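Local atomic coordinates of intracellular exo-alpha-(1->5)-L-arabinofuranosidase (Bifidobacterium longum, PDB entry 2Y2W), a protein that hydrolyses terminal alpha-(1->5)-linked L-arabinofuranosyl bonds of arabinans and is also active on wheat arabinoxylan, contributing to plant cell-wall breakdown. Residues E162-V167 with I207-I212; E215-W220 with M260-T265; E228-A233 with K268-K273. One frame throughout, in Å; residues are numbered along the deposited sequence.

Interaction 1 (E162-V167 with I207-I212); sequences EIMLAV and IKMWCI
Leu165 rests on the indole of Trp210, with its CB over one face of the six-membered ring, 4.2 Å from the ring centroid, in a CH-pi contact. Its CD2 reaches farther out and meets CH2 of Trp210 at 3.6 Å, and the two side chains run the same way. Ile207 CG2 covers the rim of the same indole face, so leucine and isoleucine together form a shallow bed for the ring. Ile207 CD1 fills the notch between Leu165 CD2 and Ile163 CG2. Val167 CG1 closes the ring edge, lying in the indole plane 3.8 Å from Trp210 CZ3. The rotation of the indole is further fixed by its own NE1, which donates to Ile207 O.

Met164, Ala166, Met209 and Cys211 occupy the other face of the sheet. Met164 and Met209 lie side by side; the Met164 chain bends at its last torsion (chi3 -68°), bringing CE to 3.7 Å from Met209 CE. Met164 SD also meets Cys211 SG at 3.6 Å, while the small Ala166 CB abuts Cys211 CB. Between the two layers, Leu165 N, Cys211 N and Val167 N donate to Met209 O, Leu165 O and Cys211 O. Neighbouring parallel strands paired in this way, with helix 174-185 against the Leu165 and Trp210 side, are characteristic of the (beta/alpha)8 barrel.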
ATOM      1  N   GLU D 162      16.186  14.652 -24.853  1.00 25.80           N
ATOM      2  CA  GLU D 162      15.998  13.418 -24.099  1.00 25.45           C
ATOM      3  C   GLU D 162      14.820  13.589 -23.134  1.00 25.01           C
ATOM      4  O   GLU D 162      14.526  14.707 -22.703  1.00 24.97           O
ATOM      5  CB  GLU D 162      17.280  13.125 -23.322  1.00 25.70           C
ATOM      6  CG  GLU D 162      17.343  11.790 -22.589  1.00 26.54           C
ATOM      7  CD  GLU D 162      18.629  11.628 -21.786  1.00 27.98           C
ATOM      8  OE1 GLU D 162      19.526  12.496 -21.896  1.00 28.42           O
ATOM      9  OE2 GLU D 162      18.746  10.629 -21.042  1.00 28.78           O
ATOM     10  N   ILE D 163      14.150  12.486 -22.803  1.00 24.41           N
ATOM     11  CA  ILE D 163      13.029  12.507 -21.855  1.00 23.87           C
ATOM     12  C   ILE D 163      13.439  11.975 -20.485  1.00 23.55           C
ATOM     13  O   ILE D 163      14.070  10.922 -20.382  1.00 23.66           O
ATOM     14  CB  ILE D 163      11.808  11.694 -22.364  1.00 23.84           C
ATOM     15  CG1 ILE D 163      11.298  12.258 -23.690  1.00 23.53           C
ATOM     16  CG2 ILE D 163      10.685  11.683 -21.319  1.00 23.77           C
ATOM     17  CD1 ILE D 163      10.271  11.389 -24.379  1.00 23.40           C
ATOM     18  N   MET D 164      13.077  12.717 -19.444  1.00 23.14           N
ATOM     19  CA  MET D 164      13.245  12.271 -18.068  1.00 22.77           C
ATOM     20  C   MET D 164      11.860  12.003 -17.473  1.00 22.44           C
ATOM     21  O   MET D 164      11.160  12.926 -17.047  1.00 22.32           O
ATOM     22  CB  MET D 164      14.006  13.322 -17.258  1.00 22.73           C
ATOM     23  CG  MET D 164      14.591  12.803 -15.956  1.00 22.82           C
ATOM     24  SD  MET D 164      15.000  14.130 -14.806  1.00 23.41           S
ATOM     25  CE  MET D 164      16.375  14.926 -15.639  1.00 23.03           C
ATOM     26  N   LEU D 165      11.463  10.734 -17.463  1.00 22.12           N
ATOM     27  CA  LEU D 165      10.089  10.369 -17.129  1.00 21.83           C
ATOM     28  C   LEU D 165       9.887  10.107 -15.645  1.00 21.59           C
ATOM     29  O   LEU D 165      10.553   9.258 -15.059  1.00 21.73           O
ATOM     30  CB  LEU D 165       9.627   9.166 -17.959  1.00 21.92           C
ATOM     31  CG  LEU D 165       8.128   8.856 -18.035  1.00 21.91           C
ATOM     32  CD1 LEU D 165       7.294  10.097 -18.333  1.00 21.63           C
ATOM     33  CD2 LEU D 165       7.874   7.788 -19.086  1.00 22.46           C
ATOM     34  N   ALA D 166       8.960  10.851 -15.051  1.00 21.27           N
ATOM     35  CA  ALA D 166       8.598  10.679 -13.653  1.00 20.98           C
ATOM     36  C   ALA D 166       7.343   9.823 -13.543  1.00 20.91           C
ATOM     37  O   ALA D 166       6.391  10.003 -14.310  1.00 20.87           O
ATOM     38  CB  ALA D 166       8.381  12.024 -12.998  1.00 20.82           C
ATOM     39  N   VAL D 167       7.349   8.888 -12.596  1.00 20.78           N
ATOM     40  CA  VAL D 167       6.188   8.023 -12.363  1.00 20.75           C
ATOM     41  C   VAL D 167       5.493   8.357 -11.046  1.00 20.68           C
ATOM     42  O   VAL D 167       6.129   8.836 -10.103  1.00 20.69           O
ATOM     43  CB  VAL D 167       6.545   6.507 -12.410  1.00 20.78           C
ATOM     44  CG1 VAL D 167       6.838   6.061 -13.844  1.00 20.80           C
ATOM     45  CG2 VAL D 167       7.714   6.179 -11.480  1.00 20.67           C
ATOM     46  N   ILE D 207      13.657   5.528 -23.145  1.00 26.25           N
ATOM     47  CA  ILE D 207      13.765   6.448 -22.023  1.00 26.28           C
ATOM     48  C   ILE D 207      14.680   5.835 -20.957  1.00 26.38           C
ATOM     49  O   ILE D 207      14.349   4.818 -20.345  1.00 26.24           O
ATOM     50  CB  ILE D 207      12.374   6.831 -21.467  1.00 26.29           C
ATOM     51  CG1 ILE D 207      11.561   7.530 -22.565  1.00 26.49           C
ATOM     52  CG2 ILE D 207      12.507   7.719 -20.225  1.00 26.13           C
ATOM     53  CD1 ILE D 207      10.117   7.826 -22.207  1.00 26.95           C
ATOM     54  N   LYS D 208      15.846   6.457 -20.781  1.00 26.61           N
ATOM     55  CA  LYS D 208      16.880   6.002 -19.847  1.00 26.76           C
ATOM     56  C   LYS D 208      16.657   6.490 -18.420  1.00 26.67           C
ATOM     57  O   LYS D 208      16.685   5.701 -17.472  1.00 26.78           O
ATOM     58  CB  LYS D 208      18.255   6.485 -20.310  1.00 26.90           C
ATOM     59  CG  LYS D 208      19.095   5.460 -21.043  1.00 27.69           C
ATOM     60  CD  LYS D 208      20.444   6.069 -21.421  1.00 28.56           C
ATOM     61  CE  LYS D 208      21.438   5.009 -21.863  1.00 29.15           C
ATOM     62  NZ  LYS D 208      22.784   5.598 -22.118  1.00 30.01           N
ATOM     63  N   MET D 209      16.450   7.797 -18.280  1.00 26.60           N
ATOM     64  CA  MET D 209      16.388   8.444 -16.975  1.00 26.56           C
ATOM     65  C   MET D 209      14.952   8.551 -16.459  1.00 26.20           C
ATOM     66  O   MET D 209      14.082   9.127 -17.119  1.00 26.00           O
ATOM     67  CB  MET D 209      17.057   9.820 -17.041  1.00 26.80           C
ATOM     68  CG  MET D 209      17.517  10.367 -15.705  1.00 27.51           C
ATOM     69  SD  MET D 209      18.571  11.808 -15.934  1.00 29.68           S
ATOM     70  CE  MET D 209      18.740  12.382 -14.245  1.00 28.61           C
ATOM     71  N   TRP D 210      14.725   7.986 -15.274  1.00 25.81           N
ATOM     72  CA  TRP D 210      13.401   7.935 -14.660  1.00 25.58           C
ATOM     73  C   TRP D 210      13.422   8.503 -13.247  1.00 25.59           C
ATOM     74  O   TRP D 210      14.334   8.215 -12.469  1.00 25.68           O
ATOM     75  CB  TRP D 210      12.885   6.494 -14.601  1.00 25.36           C
ATOM     76  CG  TRP D 210      12.610   5.862 -15.931  1.00 24.90           C
ATOM     77  CD1 TRP D 210      13.529   5.486 -16.866  1.00 24.42           C
ATOM     78  CD2 TRP D 210      11.328   5.502 -16.462  1.00 24.47           C
ATOM     79  NE1 TRP D 210      12.900   4.932 -17.953  1.00 24.29           N
ATOM     80  CE2 TRP D 210      11.549   4.926 -17.730  1.00 24.15           C
ATOM     81  CE3 TRP D 210      10.013   5.612 -15.990  1.00 24.46           C
ATOM     82  CZ2 TRP D 210      10.509   4.461 -18.531  1.00 24.07           C
ATOM     83  CZ3 TRP D 210       8.980   5.151 -16.787  1.00 24.28           C
ATOM     84  CH2 TRP D 210       9.234   4.582 -18.045  1.00 24.16           C
ATOM     85  N   CYS D 211      12.408   9.298 -12.920  1.00 25.54           N
ATOM     86  CA  CYS D 211      12.231   9.806 -11.564  1.00 25.64           C
ATOM     87  C   CYS D 211      11.176   8.995 -10.817  1.00 25.74           C
ATOM     88  O   CYS D 211      10.002   8.976 -11.199  1.00 25.65           O
ATOM     89  CB  CYS D 211      11.853  11.288 -11.582  1.00 25.56           C
ATOM     90  SG  CYS D 211      13.102  12.336 -12.330  1.00 25.53           S
ATOM     91  N   ILE D 212      11.610   8.319  -9.759  1.00 25.85           N
ATOM     92  CA  ILE D 212      10.718   7.494  -8.958  1.00 26.08           C
ATOM     93  C   ILE D 212       9.982   8.373  -7.946  1.00 26.23           C
ATOM     94  O   ILE D 212      10.441   8.582  -6.818  1.00 26.24           O
ATOM     95  CB  ILE D 212      11.478   6.328  -8.278  1.00 26.17           C
ATOM     96  CG1 ILE D 212      12.307   5.566  -9.317  1.00 26.17           C
ATOM     97  CG2 ILE D 212      10.505   5.376  -7.591  1.00 26.14           C
ATOM     98  CD1 ILE D 212      13.473   4.801  -8.750  1.00 26.52           C
TER

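Interaction 2 (E215-W220 with M260-T265); sequences EMDGPW and MPTFGT
Met260 meets Asp217 through van der Waals contact: its methyl CE lies 3.4 Å from Asp217 OD2, and its CG approaches the same oxygen at 3.7 Å. The methionine chain is bent at chi2 (-60°), which places SD, and at chi3 (-66°), which folds CE back toward CB, so that both CE and CG face the carboxylate. CE also lies 3.6 Å from the backbone Asp217 O. Thr262 CG2 adds a further methyl, 4.0 Å from both CB and OD2 of Asp217. Pro219 CD touches the Met260 methyl more loosely, at the margin of the contact.

The aromatic component is a Met-aromatic contact. Met260 SD approaches the Trp220 ring obliquely, with CH2 of the indole at 4.2 Å. On the Trp220 side, Gly218 CA packs over the rim of one indole face, and a side chain on that glycine would collide with the ring.

The polar interactions stay within each segment or lead elsewhere. Asp217 OD1 is hydrogen-bonded to Ser256 OG, which ties the carboxylate to the loop that carries Met260. Type I turns from Glu215 to Gly218 and from Met260 to Phe263 shape the two loops. Trp220 NE1 makes a weak hydrogen bond of 3.3 Å to Glu215 OE1, which lies in the indole plane, and Glu215 OE2 is hydrogen-bonded to His284 ND1.

Glu215 is, by similarity to related enzymes, the proton donor/acceptor of catalysis, and the Trp220 side chain also lies close to Asn114, a probable arabinofuranose-binding residue. The two segments therefore meet by van der Waals contact of the Met260 thioether chain with the Asp217 carboxylate, while the bond of Asp217 to Ser256 supplies a directional polar tie, and Met260 borders the tryptophan weakly bonded to the probable acid/base.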
ATOM      1  N   GLU D 215       8.834  14.843  -5.022  1.00 27.42           N
ATOM      2  CA  GLU D 215       8.777  15.583  -3.755  1.00 27.84           C
ATOM      3  C   GLU D 215       7.991  14.864  -2.654  1.00 27.80           C
ATOM      4  O   GLU D 215       7.117  15.450  -2.011  1.00 27.73           O
ATOM      5  CB  GLU D 215       8.217  16.997  -3.984  1.00 28.00           C
ATOM      6  CG  GLU D 215       9.139  17.924  -4.778  1.00 28.81           C
ATOM      7  CD  GLU D 215       8.583  19.334  -4.933  1.00 29.81           C
ATOM      8  OE1 GLU D 215       7.365  19.483  -5.171  1.00 29.84           O
ATOM      9  OE2 GLU D 215       9.369  20.298  -4.823  1.00 30.42           O
ATOM     10  N   MET D 216       8.323  13.596  -2.438  1.00 27.99           N
ATOM     11  CA  MET D 216       7.587  12.743  -1.504  1.00 28.29           C
ATOM     12  C   MET D 216       7.762  13.130  -0.032  1.00 28.31           C
ATOM     13  O   MET D 216       7.049  12.616   0.832  1.00 28.24           O
ATOM     14  CB  MET D 216       7.949  11.270  -1.730  1.00 28.31           C
ATOM     15  CG  MET D 216       7.567  10.743  -3.110  1.00 28.89           C
ATOM     16  SD  MET D 216       5.800  10.876  -3.476  1.00 30.37           S
ATOM     17  CE  MET D 216       5.140   9.627  -2.377  1.00 30.38           C
ATOM     18  N   ASP D 217       8.696  14.043   0.239  1.00 28.51           N
ATOM     19  CA  ASP D 217       8.931  14.558   1.591  1.00 28.68           C
ATOM     20  C   ASP D 217       8.039  15.752   1.918  1.00 28.65           C
ATOM     21  O   ASP D 217       7.782  16.039   3.089  1.00 28.77           O
ATOM     22  CB  ASP D 217      10.408  14.936   1.782  1.00 28.84           C
ATOM     23  CG  ASP D 217      10.842  16.099   0.900  1.00 29.30           C
ATOM     24  OD1 ASP D 217      10.302  16.245  -0.219  1.00 29.77           O
ATOM     25  OD2 ASP D 217      11.731  16.867   1.327  1.00 30.05           O
ATOM     26  N   GLY D 218       7.583  16.451   0.882  1.00 28.63           N
ATOM     27  CA  GLY D 218       6.732  17.624   1.053  1.00 28.60           C
ATOM     28  C   GLY D 218       5.333  17.251   1.510  1.00 28.57           C
ATOM     29  O   GLY D 218       4.689  16.411   0.884  1.00 28.63           O
ATOM     30  N   PRO D 219       4.856  17.866   2.609  1.00 28.51           N
ATOM     31  CA  PRO D 219       3.501  17.617   3.125  1.00 28.42           C
ATOM     32  C   PRO D 219       2.379  18.167   2.231  1.00 28.28           C
ATOM     33  O   PRO D 219       1.201  17.954   2.525  1.00 28.45           O
ATOM     34  CB  PRO D 219       3.502  18.327   4.487  1.00 28.45           C
ATOM     35  CG  PRO D 219       4.949  18.497   4.837  1.00 28.51           C
ATOM     36  CD  PRO D 219       5.635  18.717   3.527  1.00 28.53           C
ATOM     37  N   TRP D 220       2.748  18.865   1.158  1.00 27.93           N
ATOM     38  CA  TRP D 220       1.791  19.330   0.148  1.00 27.58           C
ATOM     39  C   TRP D 220       1.545  18.267  -0.932  1.00 27.31           C
ATOM     40  O   TRP D 220       0.616  18.388  -1.736  1.00 27.13           O
ATOM     41  CB  TRP D 220       2.292  20.622  -0.504  1.00 27.53           C
ATOM     42  CG  TRP D 220       3.642  20.471  -1.134  1.00 27.84           C
ATOM     43  CD1 TRP D 220       3.915  20.048  -2.407  1.00 28.07           C
ATOM     44  CD2 TRP D 220       4.910  20.721  -0.515  1.00 28.09           C
ATOM     45  NE1 TRP D 220       5.272  20.025  -2.619  1.00 28.10           N
ATOM     46  CE2 TRP D 220       5.907  20.435  -1.476  1.00 28.25           C
ATOM     47  CE3 TRP D 220       5.300  21.163   0.758  1.00 28.21           C
ATOM     48  CZ2 TRP D 220       7.274  20.576  -1.205  1.00 28.76           C
ATOM     49  CZ3 TRP D 220       6.658  21.305   1.029  1.00 28.49           C
ATOM     50  CH2 TRP D 220       7.629  21.011   0.049  1.00 29.01           C
ATOM     51  N   MET D 260      13.816  22.290   4.503  1.00 40.80           N
ATOM     52  CA  MET D 260      13.108  21.094   4.970  1.00 40.91           C
ATOM     53  C   MET D 260      13.637  20.561   6.304  1.00 40.92           C
ATOM     54  O   MET D 260      14.851  20.465   6.494  1.00 40.93           O
ATOM     55  CB  MET D 260      13.160  19.988   3.907  1.00 40.94           C
ATOM     56  CG  MET D 260      12.240  20.212   2.704  1.00 41.03           C
ATOM     57  SD  MET D 260      10.481  20.330   3.121  1.00 41.65           S
ATOM     58  CE  MET D 260      10.124  18.680   3.727  1.00 41.75           C
ATOM     59  N   PRO D 261      12.723  20.220   7.237  1.00 40.89           N
ATOM     60  CA  PRO D 261      13.124  19.689   8.543  1.00 40.88           C
ATOM     61  C   PRO D 261      13.788  18.317   8.433  1.00 40.77           C
ATOM     62  O   PRO D 261      14.508  17.900   9.344  1.00 40.86           O
ATOM     63  CB  PRO D 261      11.796  19.582   9.305  1.00 40.90           C
ATOM     64  CG  PRO D 261      10.751  19.504   8.247  1.00 41.02           C
ATOM     65  CD  PRO D 261      11.258  20.345   7.119  1.00 40.89           C
ATOM     66  N   THR D 262      13.544  17.637   7.315  1.00 40.54           N
ATOM     67  CA  THR D 262      14.090  16.308   7.057  1.00 40.27           C
ATOM     68  C   THR D 262      15.352  16.350   6.171  1.00 40.02           C
ATOM     69  O   THR D 262      15.854  15.308   5.738  1.00 39.95           O
ATOM     70  CB  THR D 262      13.006  15.374   6.451  1.00 40.28           C
ATOM     71  OG1 THR D 262      13.496  14.029   6.394  1.00 40.69           O
ATOM     72  CG2 THR D 262      12.581  15.835   5.050  1.00 40.29           C
ATOM     73  N   PHE D 263      15.864  17.557   5.928  1.00 39.66           N
ATOM     74  CA  PHE D 263      17.045  17.769   5.082  1.00 39.27           C
ATOM     75  C   PHE D 263      18.264  16.998   5.582  1.00 38.86           C
ATOM     76  O   PHE D 263      18.555  16.985   6.781  1.00 38.84           O
ATOM     77  CB  PHE D 263      17.367  19.263   4.978  1.00 39.37           C
ATOM     78  CG  PHE D 263      18.442  19.593   3.977  1.00 39.65           C
ATOM     79  CD1 PHE D 263      18.261  19.323   2.622  1.00 39.98           C
ATOM     80  CD2 PHE D 263      19.627  20.197   4.386  1.00 39.92           C
ATOM     81  CE1 PHE D 263      19.252  19.632   1.692  1.00 40.01           C
ATOM     82  CE2 PHE D 263      20.623  20.517   3.464  1.00 39.90           C
ATOM     83  CZ  PHE D 263      20.435  20.232   2.114  1.00 39.94           C
ATOM     84  N   GLY D 264      18.962  16.352   4.650  1.00 38.29           N
ATOM     85  CA  GLY D 264      20.129  15.540   4.979  1.00 37.55           C
ATOM     86  C   GLY D 264      19.763  14.135   5.424  1.00 36.97           C
ATOM     87  O   GLY D 264      20.195  13.155   4.819  1.00 36.91           O
ATOM     88  N   THR D 265      18.961  14.044   6.484  1.00 36.37           N
ATOM     89  CA  THR D 265      18.558  12.756   7.063  1.00 35.86           C
ATOM     90  C   THR D 265      17.613  11.961   6.155  1.00 35.37           C
ATOM     91  O   THR D 265      17.586  10.728   6.208  1.00 35.33           O
ATOM     92  CB  THR D 265      17.915  12.929   8.457  1.00 35.85           C
ATOM     93  OG1 THR D 265      16.911  13.950   8.400  1.00 36.17           O
ATOM     94  CG2 THR D 265      18.967  13.320   9.489  1.00 36.01           C
TER

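Interaction 3 (E228-A233 with K268-K273); sequences EEYAGA and KTVLTK
Val270 points both of its methyls at the side of the Tyr230 ring: CG2 lies in the ring plane at the edge, 3.7 Å from Tyr230 CD2, and CG1 is 3.8 Å from CE2. CG1 of the valine is anti to the backbone N (chi1 165°), which spreads the two methyls along this edge. Ala231 sits where the helices come closest, its CB pointing at the other helix and lying 3.8 Å from Val270 CA. A serine in place of Val270 removes both methyls and would probably leave a gap beside CD2 and CE2 of Tyr230, its hydroxyl a poor match for the apolar ring edge.

Glu228 and Thr269 cross at about a right angle, with Thr269 CG2 3.7 Å from Glu228 OE2. Lys273 stretches fully extended past Ala231 toward Glu228. A water joins their ends, accepting from Lys273 NZ at 2.8 Å and donating to both Glu228 OE1 and Glu228 O, so the opposite charges, 4.9 Å apart between Glu228 OE1 and Lys273 NZ, are linked through solvent.

The helix segments run nearly parallel, at 22° and 8.4 Å between axes, as neighbouring outer helices of the barrel. Tyr230 OH reaches inward to Ile212 O, at the end of strand 209-212, and Cys253 N, just past strand 249-252, while helix 307-327 packs against Leu271 on the other flank.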
ATOM      1  N   GLU D 228      11.262   6.519   5.997  1.00 28.26           N
ATOM      2  CA  GLU D 228      11.270   5.053   5.975  1.00 28.49           C
ATOM      3  C   GLU D 228      10.311   4.469   4.934  1.00 28.30           C
ATOM      4  O   GLU D 228      10.667   3.527   4.219  1.00 28.25           O
ATOM      5  CB  GLU D 228      10.973   4.480   7.367  1.00 28.64           C
ATOM      6  CG  GLU D 228      12.097   4.682   8.391  1.00 30.03           C
ATOM      7  CD  GLU D 228      13.253   3.686   8.244  1.00 32.10           C
ATOM      8  OE1 GLU D 228      13.119   2.694   7.490  1.00 33.21           O
ATOM      9  OE2 GLU D 228      14.303   3.893   8.898  1.00 32.24           O
ATOM     10  N   GLU D 229       9.107   5.035   4.849  1.00 28.07           N
ATOM     11  CA  GLU D 229       8.104   4.614   3.869  1.00 27.90           C
ATOM     12  C   GLU D 229       8.623   4.729   2.435  1.00 27.56           C
ATOM     13  O   GLU D 229       8.464   3.795   1.642  1.00 27.55           O
ATOM     14  CB  GLU D 229       6.811   5.422   4.022  1.00 28.09           C
ATOM     15  CG  GLU D 229       5.849   4.900   5.088  1.00 29.06           C
ATOM     16  CD  GLU D 229       4.766   5.912   5.471  1.00 30.46           C
ATOM     17  OE1 GLU D 229       4.651   6.970   4.810  1.00 30.64           O
ATOM     18  OE2 GLU D 229       4.027   5.649   6.444  1.00 30.84           O
ATOM     19  N   TYR D 230       9.241   5.867   2.113  1.00 27.03           N
ATOM     20  CA  TYR D 230       9.770   6.102   0.769  1.00 26.48           C
ATOM     21  C   TYR D 230      10.980   5.225   0.466  1.00 26.31           C
ATOM     22  O   TYR D 230      11.079   4.671  -0.630  1.00 26.31           O
ATOM     23  CB  TYR D 230      10.095   7.584   0.529  1.00 26.42           C
ATOM     24  CG  TYR D 230      10.578   7.870  -0.880  1.00 25.79           C
ATOM     25  CD1 TYR D 230       9.689   7.870  -1.956  1.00 25.31           C
ATOM     26  CD2 TYR D 230      11.925   8.126  -1.138  1.00 25.57           C
ATOM     27  CE1 TYR D 230      10.128   8.120  -3.252  1.00 25.34           C
ATOM     28  CE2 TYR D 230      12.377   8.380  -2.433  1.00 25.38           C
ATOM     29  CZ  TYR D 230      11.472   8.373  -3.483  1.00 25.52           C
ATOM     30  OH  TYR D 230      11.906   8.625  -4.763  1.00 25.48           O
ATOM     31  N   ALA D 231      11.888   5.105   1.433  1.00 25.99           N
ATOM     32  CA  ALA D 231      13.056   4.229   1.307  1.00 25.77           C
ATOM     33  C   ALA D 231      12.639   2.815   0.903  1.00 25.64           C
ATOM     34  O   ALA D 231      13.191   2.249  -0.043  1.00 25.67           O
ATOM     35  CB  ALA D 231      13.857   4.207   2.604  1.00 25.77           C
ATOM     36  N   GLY D 232      11.654   2.265   1.614  1.00 25.44           N
ATOM     37  CA  GLY D 232      11.085   0.959   1.288  1.00 25.21           C
ATOM     38  C   GLY D 232      10.463   0.905  -0.098  1.00 25.03           C
ATOM     39  O   GLY D 232      10.638  -0.071  -0.826  1.00 24.98           O
ATOM     40  N   ALA D 233       9.746   1.965  -0.463  1.00 24.96           N
ATOM     41  CA  ALA D 233       9.047   2.028  -1.746  1.00 24.84           C
ATOM     42  C   ALA D 233      10.005   2.162  -2.933  1.00 24.79           C
ATOM     43  O   ALA D 233       9.892   1.424  -3.913  1.00 24.64           O
ATOM     44  CB  ALA D 233       8.029   3.157  -1.743  1.00 24.79           C
ATOM     45  N   LYS D 268      20.055  10.390   3.560  1.00 32.64           N
ATOM     46  CA  LYS D 268      20.833   9.339   4.207  1.00 32.54           C
ATOM     47  C   LYS D 268      20.040   8.040   4.328  1.00 32.21           C
ATOM     48  O   LYS D 268      20.508   6.987   3.900  1.00 32.16           O
ATOM     49  CB  LYS D 268      21.330   9.795   5.578  1.00 32.69           C
ATOM     50  CG  LYS D 268      22.536   9.016   6.087  1.00 33.44           C
ATOM     51  CD  LYS D 268      23.289   9.765   7.186  1.00 35.07           C
ATOM     52  CE  LYS D 268      24.038  10.989   6.648  1.00 35.85           C
ATOM     53  NZ  LYS D 268      23.177  12.206   6.552  1.00 36.60           N
ATOM     54  N   THR D 269      18.838   8.129   4.894  1.00 31.86           N
ATOM     55  CA  THR D 269      17.983   6.961   5.105  1.00 31.47           C
ATOM     56  C   THR D 269      17.569   6.315   3.780  1.00 31.24           C
ATOM     57  O   THR D 269      17.690   5.098   3.612  1.00 31.10           O
ATOM     58  CB  THR D 269      16.728   7.324   5.929  1.00 31.48           C
ATOM     59  OG1 THR D 269      17.118   8.038   7.107  1.00 31.33           O
ATOM     60  CG2 THR D 269      15.959   6.070   6.337  1.00 31.48           C
ATOM     61  N   VAL D 270      17.098   7.140   2.848  1.00 30.95           N
ATOM     62  CA  VAL D 270      16.600   6.670   1.554  1.00 30.64           C
ATOM     63  C   VAL D 270      17.706   6.033   0.708  1.00 30.51           C
ATOM     64  O   VAL D 270      17.548   4.911   0.218  1.00 30.48           O
ATOM     65  CB  VAL D 270      15.871   7.810   0.783  1.00 30.68           C
ATOM     66  CG1 VAL D 270      15.681   7.467  -0.697  1.00 30.54           C
ATOM     67  CG2 VAL D 270      14.533   8.117   1.441  1.00 30.48           C
ATOM     68  N   LEU D 271      18.825   6.738   0.561  1.00 30.37           N
ATOM     69  CA  LEU D 271      19.926   6.259  -0.275  1.00 30.25           C
ATOM     70  C   LEU D 271      20.645   5.040   0.306  1.00 30.23           C
ATOM     71  O   LEU D 271      21.083   4.180  -0.446  1.00 30.37           O
ATOM     72  CB  LEU D 271      20.922   7.384  -0.595  1.00 30.09           C
ATOM     73  CG  LEU D 271      20.403   8.610  -1.363  1.00 29.98           C
ATOM     74  CD1 LEU D 271      21.492   9.664  -1.492  1.00 29.82           C
ATOM     75  CD2 LEU D 271      19.841   8.246  -2.736  1.00 29.98           C
ATOM     76  N   THR D 272      20.750   4.960   1.631  1.00 30.25           N
ATOM     77  CA  THR D 272      21.399   3.818   2.287  1.00 30.39           C
ATOM     78  C   THR D 272      20.705   2.497   1.946  1.00 30.54           C
ATOM     79  O   THR D 272      21.370   1.506   1.639  1.00 30.58           O
ATOM     80  CB  THR D 272      21.482   4.002   3.830  1.00 30.42           C
ATOM     81  OG1 THR D 272      22.271   5.158   4.133  1.00 30.26           O
ATOM     82  CG2 THR D 272      22.113   2.786   4.504  1.00 30.34           C
ATOM     83  N   LYS D 273      19.375   2.496   1.985  1.00 30.75           N
ATOM     84  CA  LYS D 273      18.597   1.289   1.717  1.00 30.91           C
ATOM     85  C   LYS D 273      18.554   0.937   0.230  1.00 30.97           C
ATOM     86  O   LYS D 273      18.768  -0.218  -0.142  1.00 31.09           O
ATOM     87  CB  LYS D 273      17.176   1.421   2.277  1.00 30.92           C
ATOM     88  CG  LYS D 273      16.418   0.101   2.353  1.00 31.26           C
ATOM     89  CD  LYS D 273      15.218   0.202   3.277  1.00 32.09           C
ATOM     90  CE  LYS D 273      14.523  -1.143   3.427  1.00 32.63           C
ATOM     91  NZ  LYS D 273      13.375  -1.071   4.377  1.00 32.79           N
TER
HETATM   92  O   HOH W   1      12.223   1.150   5.556  1.00 33.15           O

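Following the chain, interaction 1 comes first: strand 162-167 is joined to strand 209-212 after an intervening course that includes helices 174-185 and 191-198, closing one step round the barrel. It is complete before interaction 2 opens at residue 215, just past the end of strand 209-212. Interactions 2 and 3 cross, their segments alternating as 215-220, 228-233, 260-265 and 268-273, so two successive loop-and-helix units meet first by their loops and then by their helices. Tyr230 of interaction 3 reaches both others, through its hydroxyl to the end of the 207-212 segment and through its ring to Met216 of the 215-220 loop.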